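Local coordinates for glucose import ATP-binding protein GlcV (Sulfolobus solfataricus, PDB 1OXX), which hydrolyses ATP to energise glucose uptake, as the ATP-binding subunit of an archaeal ABC transporter, at residues Ile5-Ser10 and Thr59-Phe64; Lys11-Gly16 and Gly53-Ser58. The protein carries 1 engineered substitution. One frame throughout, in Å; residues are numbered along the deposited sequence.

Overall arrangement
Both contacts lie at the antiparallel beta-sheet of the ABC-ATPase domain, their centres about 12 Å apart, and share the bulged strand 4-13. Contact 1 pairs the first half of that strand with strand 61-64, its neighbour in the sheet. Contact 2 adjoins contact 1 on both segments, joining the far end of strand 4-13 to the loop 53-58 between helix 41-52 and strand 61-64. Along the chain the order is 5-10, 11-16, 53-58, 59-64, so contact 2 falls within the span that contact 1 brackets. Between lie strands 18-28 and 33-37 and the residues inferred to bind ATP, S40 to T46; the two contacts thus tie the helix that follows the P-loop to the antiparallel sheet.

Contact 1 (Ile5-Ser10 and Thr59-Phe64); sequences IVKNVS and TGELYF
I5, V6 and K7 pair antiparallel with Y63, L62 and E61, and four backbone bonds join the strands: I5 and Y63 bond to each other in both directions, as do K7 and E61. The K7 N-H reaches E61 O at 2.9 Å. Beyond K7 the register slips by one at a G1 beta bulge formed by N8 and V9 against V24. Pairing resumes where S10 N donates to T59 O (2.9 Å, 176° at the hydrogen); the return bond from T59 N to S10 O is weak. G60 has to be glycine here, since a CB would collide with N8 O. One water joins N8 O, S10 OG and T59 OG1, while S10 OG also bonds N23.

Apolar contacts fall on both faces. I5 meets Y63 CB to CB at 4.0 Å, and I5 CG2, anti to the backbone N, approaches ring atom CD1. On the other face V6 CG2 touches L62 CD1 (3.9 Å), the two side chains lying side by side.

E61 OE2 turns to N72. V6 and L62 pack on I51 of helix 41-52, while strands 18-28 and 67-71 continue the sheet on either side.

Contact 2 (Lys11-Gly16 and Gly53-Ser58); sequences KVFKKG and GLDVPS
The turn out of the helix that follows the Walker A loop of this ABC-ATPase is fastened here to the end of strand 4-13. Helix 41-52 closes in a Schellman motif with G53, at positive phi, as its C-prime residue, and the following loop brings D55, V56 and S58 up to K11, V12 and F13.

K11 makes the charged part of the contact. Its CG stands anti to the backbone N, and a bend at chi2 (62°) sets CD over the loop, 3.3 Å from V56 O. The ammonium meets the D55 carboxylate tip to tip: NZ forms a salt bridge with OD1 at 3.0 Å, on the syn side and 30° out of the carboxylate plane. NZ also donates to V56 O at 3.1 Å, lying in the plane of that carbonyl. D55 OD1 is gripped twice, because V56 N reaches it at 2.7 Å from the same face as NZ, and this second bond helps fix the carboxylate's rotation. An alanine in place of K11 would probably leave the D55 carboxylate without its cationic mate and V56 O without this donor, loosening the loop's hold on the strand.

F13 points its ring tip at the same carboxylate, with CZ 4.1 Å from D55 OD2 and the two planes tilted against each other. K11 and F13 also touch T46, one of the residues inferred to bind ATP, consistent with a position beside the nucleotide site. Strand 18-28 flanks the other edge of strand 4-13, where V12 packs on V19 and F13 on A20.

At the strand's own backbone S58 OG accepts the V12 N-H at 3.0 Å in a nearly straight bond (169° at the hydrogen).

Contact 1 (Ile5-Ser10 and Thr59-Phe64)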
ATOM      1  N   ILE A   5      -1.866  19.235   6.177  1.00  6.20           N
ATOM      2  CA  ILE A   5      -0.469  19.646   6.181  1.00  5.41           C
ATOM      3  C   ILE A   5       0.213  18.941   7.330  1.00  3.12           C
ATOM      4  O   ILE A   5      -0.132  19.164   8.487  1.00  3.87           O
ATOM      5  CB  ILE A   5      -0.265  21.172   6.352  1.00  7.15           C
ATOM      6  CG1 ILE A   5      -0.797  21.930   5.142  1.00 17.61           C
ATOM      7  CG2 ILE A   5       1.213  21.476   6.556  1.00 12.05           C
ATOM      8  CD1 ILE A   5      -0.568  23.431   5.239  1.00 16.94           C
ATOM      9  N   VAL A   6       1.172  18.083   6.988  1.00  4.15           N
ATOM     10  CA  VAL A   6       2.005  17.357   7.927  1.00  2.92           C
ATOM     11  C   VAL A   6       3.343  18.091   7.906  1.00  4.47           C
ATOM     12  O   VAL A   6       4.029  18.040   6.897  1.00  5.26           O
ATOM     13  CB  VAL A   6       2.171  15.901   7.480  1.00  4.22           C
ATOM     14  CG1 VAL A   6       3.032  15.117   8.463  1.00  7.75           C
ATOM     15  CG2 VAL A   6       0.818  15.235   7.332  1.00  6.83           C
ATOM     16  N   LYS A   7       3.682  18.787   8.985  1.00  5.42           N
ATOM     17  CA  LYS A   7       4.879  19.636   9.040  1.00  4.70           C
ATOM     18  C   LYS A   7       5.917  19.153  10.053  1.00  3.75           C
ATOM     19  O   LYS A   7       5.687  19.192  11.267  1.00  6.35           O
ATOM     20  CB  LYS A   7       4.469  21.070   9.375  1.00 10.12           C
ATOM     21  CG  LYS A   7       5.601  22.069   9.228  1.00 14.99           C
ATOM     22  CD  LYS A   7       5.917  22.307   7.775  1.00 15.84           C
ATOM     23  CE  LYS A   7       7.187  23.146   7.609  1.00 26.18           C
ATOM     24  NZ  LYS A   7       7.412  23.540   6.184  1.00 24.71           N
ATOM     25  N   ASN A   8       7.047  18.663   9.540  1.00  5.92           N
ATOM     26  CA  ASN A   8       8.128  18.138  10.367  1.00  6.43           C
ATOM     27  C   ASN A   8       7.659  17.211  11.472  1.00  8.37           C
ATOM     28  O   ASN A   8       8.092  17.323  12.619  1.00 11.33           O
ATOM     29  CB  ASN A   8       8.930  19.290  10.982  1.00 10.55           C
ATOM     30  CG  ASN A   8       9.525  20.196   9.947  1.00 13.83           C
ATOM     31  OD1 ASN A   8       9.399  21.416  10.033  1.00 18.68           O
ATOM     32  ND2 ASN A   8      10.191  19.609   8.967  1.00 16.32           N
ATOM     33  N   VAL A   9       6.778  16.285  11.137  1.00  6.08           N
ATOM     34  CA  VAL A   9       6.229  15.419  12.166  1.00  6.95           C
ATOM     35  C   VAL A   9       7.145  14.263  12.534  1.00  6.84           C
ATOM     36  O   VAL A   9       7.540  13.461  11.687  1.00  9.40           O
ATOM     37  CB  VAL A   9       4.897  14.886  11.750  1.00  4.87           C
ATOM     38  CG1 VAL A   9       4.499  13.692  12.598  1.00 10.52           C
ATOM     39  CG2 VAL A   9       3.852  16.035  11.825  1.00 10.52           C
ATOM     40  N   SER A  10       7.487  14.199  13.821  1.00  8.42           N
ATOM     41  CA  SER A  10       8.262  13.097  14.355  1.00  6.14           C
ATOM     42  C   SER A  10       7.490  12.467  15.505  1.00  8.85           C
ATOM     43  O   SER A  10       6.656  13.110  16.138  1.00 11.21           O
ATOM     44  CB  SER A  10       9.607  13.596  14.854  1.00 10.32           C
ATOM     45  OG  SER A  10      10.394  14.089  13.789  1.00 12.11           O
ATOM     46  N   THR A  59       7.245  15.881  18.053  1.00  6.88           N
ATOM     47  CA  THR A  59       7.627  17.196  17.588  1.00  7.63           C
ATOM     48  C   THR A  59       6.997  17.401  16.226  1.00  8.07           C
ATOM     49  O   THR A  59       6.659  16.430  15.525  1.00  7.10           O
ATOM     50  CB  THR A  59       9.143  17.368  17.534  1.00 10.98           C
ATOM     51  OG1 THR A  59       9.713  16.332  16.741  1.00  9.25           O
ATOM     52  CG2 THR A  59       9.739  17.178  18.907  1.00 14.30           C
ATOM     53  N   GLY A  60       6.796  18.662  15.866  1.00  6.95           N
ATOM     54  CA  GLY A  60       6.154  18.999  14.609  1.00  5.39           C
ATOM     55  C   GLY A  60       4.677  19.332  14.760  1.00  6.89           C
ATOM     56  O   GLY A  60       4.097  19.234  15.843  1.00  6.59           O
ATOM     57  N   GLU A  61       4.054  19.665  13.637  1.00  6.55           N
ATOM     58  CA  GLU A  61       2.690  20.164  13.632  1.00  6.37           C
ATOM     59  C   GLU A  61       1.821  19.516  12.558  1.00  3.28           C
ATOM     60  O   GLU A  61       2.315  19.131  11.503  1.00  6.11           O
ATOM     61  CB  GLU A  61       2.728  21.675  13.402  1.00  7.35           C
ATOM     62  CG  GLU A  61       3.560  22.428  14.443  1.00  9.56           C
ATOM     63  CD  GLU A  61       5.048  22.483  14.118  1.00 16.48           C
ATOM     64  OE1 GLU A  61       5.406  22.691  12.936  1.00 18.29           O
ATOM     65  OE2 GLU A  61       5.866  22.336  15.051  1.00 22.18           O
ATOM     66  N   LEU A  62       0.523  19.451  12.830  1.00  4.05           N
ATOM     67  CA  LEU A  62      -0.442  18.885  11.900  1.00  3.33           C
ATOM     68  C   LEU A  62      -1.608  19.845  11.753  1.00  5.78           C
ATOM     69  O   LEU A  62      -2.163  20.276  12.755  1.00  5.27           O
ATOM     70  CB  LEU A  62      -0.930  17.546  12.440  1.00  4.80           C
ATOM     71  CG  LEU A  62      -1.984  16.800  11.614  1.00  4.15           C
ATOM     72  CD1 LEU A  62      -1.411  16.391  10.277  1.00  4.60           C
ATOM     73  CD2 LEU A  62      -2.507  15.584  12.362  1.00  4.66           C
ATOM     74  N   TYR A  63      -1.950  20.188  10.514  1.00  4.91           N
ATOM     75  CA  TYR A  63      -3.040  21.114  10.221  1.00  3.56           C
ATOM     76  C   TYR A  63      -4.096  20.450   9.349  1.00  4.47           C
ATOM     77  O   TYR A  63      -3.760  19.714   8.427  1.00  4.95           O
ATOM     78  CB  TYR A  63      -2.518  22.343   9.459  1.00  6.13           C
ATOM     79  CG  TYR A  63      -1.489  23.141  10.204  1.00  8.42           C
ATOM     80  CD1 TYR A  63      -0.159  22.756  10.206  1.00  7.33           C
ATOM     81  CD2 TYR A  63      -1.841  24.282  10.911  1.00 12.75           C
ATOM     82  CE1 TYR A  63       0.785  23.484  10.880  1.00  9.60           C
ATOM     83  CE2 TYR A  63      -0.891  25.013  11.591  1.00 12.29           C
ATOM     84  CZ  TYR A  63       0.415  24.597  11.571  1.00 10.05           C
ATOM     85  OH  TYR A  63       1.393  25.310  12.241  1.00 23.36           O
ATOM     86  N   PHE A  64      -5.359  20.757   9.620  1.00  5.05           N
ATOM     87  CA  PHE A  64      -6.481  20.366   8.767  1.00  5.74           C
ATOM     88  C   PHE A  64      -6.977  21.696   8.238  1.00  6.37           C
ATOM     89  O   PHE A  64      -7.424  22.535   9.012  1.00  7.26           O
ATOM     90  CB  PHE A  64      -7.582  19.652   9.571  1.00  8.21           C
ATOM     91  CG  PHE A  64      -7.339  18.179   9.797  1.00  4.73           C
ATOM     92  CD1 PHE A  64      -6.076  17.661  10.009  1.00  8.35           C
ATOM     93  CD2 PHE A  64      -8.415  17.302   9.821  1.00  5.53           C
ATOM     94  CE1 PHE A  64      -5.899  16.281  10.243  1.00  6.95           C
ATOM     95  CE2 PHE A  64      -8.223  15.939  10.023  1.00  6.86           C
ATOM     96  CZ  PHE A  64      -6.964  15.440  10.246  1.00  6.07           C
TER
HETATM   97  O   HOH W   1      10.014  16.848  14.190  1.00 20.44           O

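Contact 2 (Lys11-Gly16 and Gly53-Ser58)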
ATOM      1  N   LYS A  11       7.759  11.195  15.761  1.00  6.12           N
ATOM      2  CA  LYS A  11       7.109  10.475  16.842  1.00  5.88           C
ATOM      3  C   LYS A  11       8.130   9.493  17.407  1.00  6.47           C
ATOM      4  O   LYS A  11       8.704   8.689  16.669  1.00  6.70           O
ATOM      5  CB  LYS A  11       5.870   9.714  16.362  1.00  7.72           C
ATOM      6  CG  LYS A  11       5.153   8.980  17.474  1.00 10.62           C
ATOM      7  CD  LYS A  11       4.644   9.927  18.532  1.00 12.57           C
ATOM      8  CE  LYS A  11       3.919   9.190  19.632  1.00 17.99           C
ATOM      9  NZ  LYS A  11       3.423  10.147  20.647  1.00 16.17           N
ATOM     10  N   VAL A  12       8.375   9.601  18.709  1.00  8.88           N
ATOM     11  CA  VAL A  12       9.279   8.701  19.393  1.00  5.89           C
ATOM     12  C   VAL A  12       8.537   7.925  20.464  1.00  7.23           C
ATOM     13  O   VAL A  12       7.488   8.356  20.963  1.00  9.90           O
ATOM     14  CB  VAL A  12      10.466   9.451  20.038  1.00  8.14           C
ATOM     15  CG1 VAL A  12      11.156  10.328  19.024  1.00  9.35           C
ATOM     16  CG2 VAL A  12      10.010  10.251  21.238  1.00  7.69           C
ATOM     17  N   PHE A  13       9.072   6.753  20.773  1.00  5.69           N
ATOM     18  CA  PHE A  13       8.594   5.924  21.866  1.00  7.24           C
ATOM     19  C   PHE A  13       9.807   5.558  22.724  1.00  5.67           C
ATOM     20  O   PHE A  13      10.947   5.866  22.364  1.00  5.36           O
ATOM     21  CB  PHE A  13       7.922   4.660  21.331  1.00  7.34           C
ATOM     22  CG  PHE A  13       6.648   4.923  20.577  1.00 10.50           C
ATOM     23  CD1 PHE A  13       6.604   4.790  19.201  1.00  9.51           C
ATOM     24  CD2 PHE A  13       5.501   5.309  21.243  1.00 13.57           C
ATOM     25  CE1 PHE A  13       5.428   5.031  18.499  1.00 10.81           C
ATOM     26  CE2 PHE A  13       4.327   5.552  20.546  1.00 16.58           C
ATOM     27  CZ  PHE A  13       4.292   5.409  19.179  1.00 13.50           C
ATOM     28  N   LYS A  14       9.561   4.894  23.853  1.00  9.30           N
ATOM     29  CA  LYS A  14      10.624   4.445  24.743  1.00  6.89           C
ATOM     30  C   LYS A  14      11.560   5.604  25.107  1.00  6.27           C
ATOM     31  O   LYS A  14      12.781   5.480  25.136  1.00  5.70           O
ATOM     32  CB  LYS A  14      11.386   3.280  24.111  1.00 10.54           C
ATOM     33  CG  LYS A  14      10.524   2.021  23.932  1.00 11.08           C
ATOM     34  CD  LYS A  14      11.177   1.030  22.990  1.00 23.27           C
ATOM     35  CE  LYS A  14      10.428  -0.289  22.960  1.00 32.22           C
ATOM     36  NZ  LYS A  14      10.563  -1.004  24.250  1.00 25.52           N
ATOM     37  N   LYS A  15      10.949   6.739  25.411  1.00  4.62           N
ATOM     38  CA  LYS A  15      11.642   7.954  25.853  1.00  8.25           C
ATOM     39  C   LYS A  15      12.676   8.496  24.864  1.00  7.21           C
ATOM     40  O   LYS A  15      13.601   9.217  25.248  1.00 10.39           O
ATOM     41  CB  LYS A  15      12.265   7.745  27.237  1.00  6.05           C
ATOM     42  CG  LYS A  15      11.248   7.327  28.296  1.00 15.63           C
ATOM     43  CD  LYS A  15      11.835   7.333  29.696  1.00 19.26           C
ATOM     44  CE  LYS A  15      11.994   8.760  30.215  0.50 22.53           C
ATOM     45  NZ  LYS A  15      12.207   8.825  31.689  0.50 21.17           N
ATOM     46  N   GLY A  16      12.497   8.164  23.586  1.00  5.17           N
ATOM     47  CA  GLY A  16      13.373   8.638  22.532  1.00  5.91           C
ATOM     48  C   GLY A  16      14.162   7.541  21.856  1.00  5.77           C
ATOM     49  O   GLY A  16      14.725   7.728  20.785  1.00  5.94           O
ATOM     50  N   GLY A  53      -5.900  11.563  15.274  1.00  5.39           N
ATOM     51  CA  GLY A  53      -5.967  12.277  16.534  1.00  5.06           C
ATOM     52  C   GLY A  53      -5.959  11.317  17.719  1.00  7.94           C
ATOM     53  O   GLY A  53      -6.194  11.725  18.856  1.00 12.09           O
ATOM     54  N   LEU A  54      -5.684  10.046  17.454  1.00  7.08           N
ATOM     55  CA  LEU A  54      -5.575   9.026  18.506  1.00  9.73           C
ATOM     56  C   LEU A  54      -4.187   9.066  19.147  1.00 11.73           C
ATOM     57  O   LEU A  54      -3.942   8.471  20.207  1.00 12.22           O
ATOM     58  CB  LEU A  54      -5.879   7.637  17.941  1.00  9.05           C
ATOM     59  CG  LEU A  54      -7.317   7.476  17.437  1.00 15.32           C
ATOM     60  CD1 LEU A  54      -7.481   6.199  16.649  1.00 16.25           C
ATOM     61  CD2 LEU A  54      -8.288   7.519  18.614  1.00 15.77           C
ATOM     62  N   ASP A  55      -3.273   9.753  18.472  1.00  9.19           N
ATOM     63  CA  ASP A  55      -1.940  10.001  18.983  1.00  8.14           C
ATOM     64  C   ASP A  55      -1.527  11.380  18.480  1.00  9.82           C
ATOM     65  O   ASP A  55      -2.262  12.010  17.713  1.00  9.21           O
ATOM     66  CB  ASP A  55      -0.969   8.921  18.521  1.00  9.35           C
ATOM     67  CG  ASP A  55       0.277   8.831  19.397  1.00 17.53           C
ATOM     68  OD1 ASP A  55       0.499   9.715  20.265  1.00 14.20           O
ATOM     69  OD2 ASP A  55       1.089   7.897  19.282  1.00 24.80           O
ATOM     70  N   VAL A  56      -0.374  11.858  18.934  1.00  8.06           N
ATOM     71  CA  VAL A  56       0.123  13.171  18.553  1.00  5.34           C
ATOM     72  C   VAL A  56       1.590  13.132  18.169  1.00  7.49           C
ATOM     73  O   VAL A  56       2.319  12.244  18.608  1.00  8.39           O
ATOM     74  CB  VAL A  56      -0.035  14.183  19.705  1.00 10.79           C
ATOM     75  CG1 VAL A  56      -1.513  14.407  20.015  1.00 14.36           C
ATOM     76  CG2 VAL A  56       0.703  13.718  20.936  1.00 10.71           C
ATOM     77  N   PRO A  57       2.022  14.077  17.344  1.00  7.47           N
ATOM     78  CA  PRO A  57       3.447  14.185  17.033  1.00  5.75           C
ATOM     79  C   PRO A  57       4.218  14.478  18.310  1.00  7.17           C
ATOM     80  O   PRO A  57       3.731  15.209  19.185  1.00  7.51           O
ATOM     81  CB  PRO A  57       3.532  15.396  16.103  1.00  7.57           C
ATOM     82  CG  PRO A  57       2.138  15.604  15.594  1.00  9.50           C
ATOM     83  CD  PRO A  57       1.226  15.103  16.655  1.00  8.74           C
ATOM     84  N   SER A  58       5.397  13.883  18.444  1.00  6.69           N
ATOM     85  CA  SER A  58       6.307  14.231  19.550  1.00  5.93           C
ATOM     86  C   SER A  58       6.832  15.642  19.291  1.00  7.21           C
ATOM     87  O   SER A  58       6.865  16.486  20.197  1.00 11.53           O
ATOM     88  CB  SER A  58       7.450  13.215  19.654  1.00  5.74           C
ATOM     89  OG  SER A  58       6.962  11.913  19.936  1.00 11.22           O
TER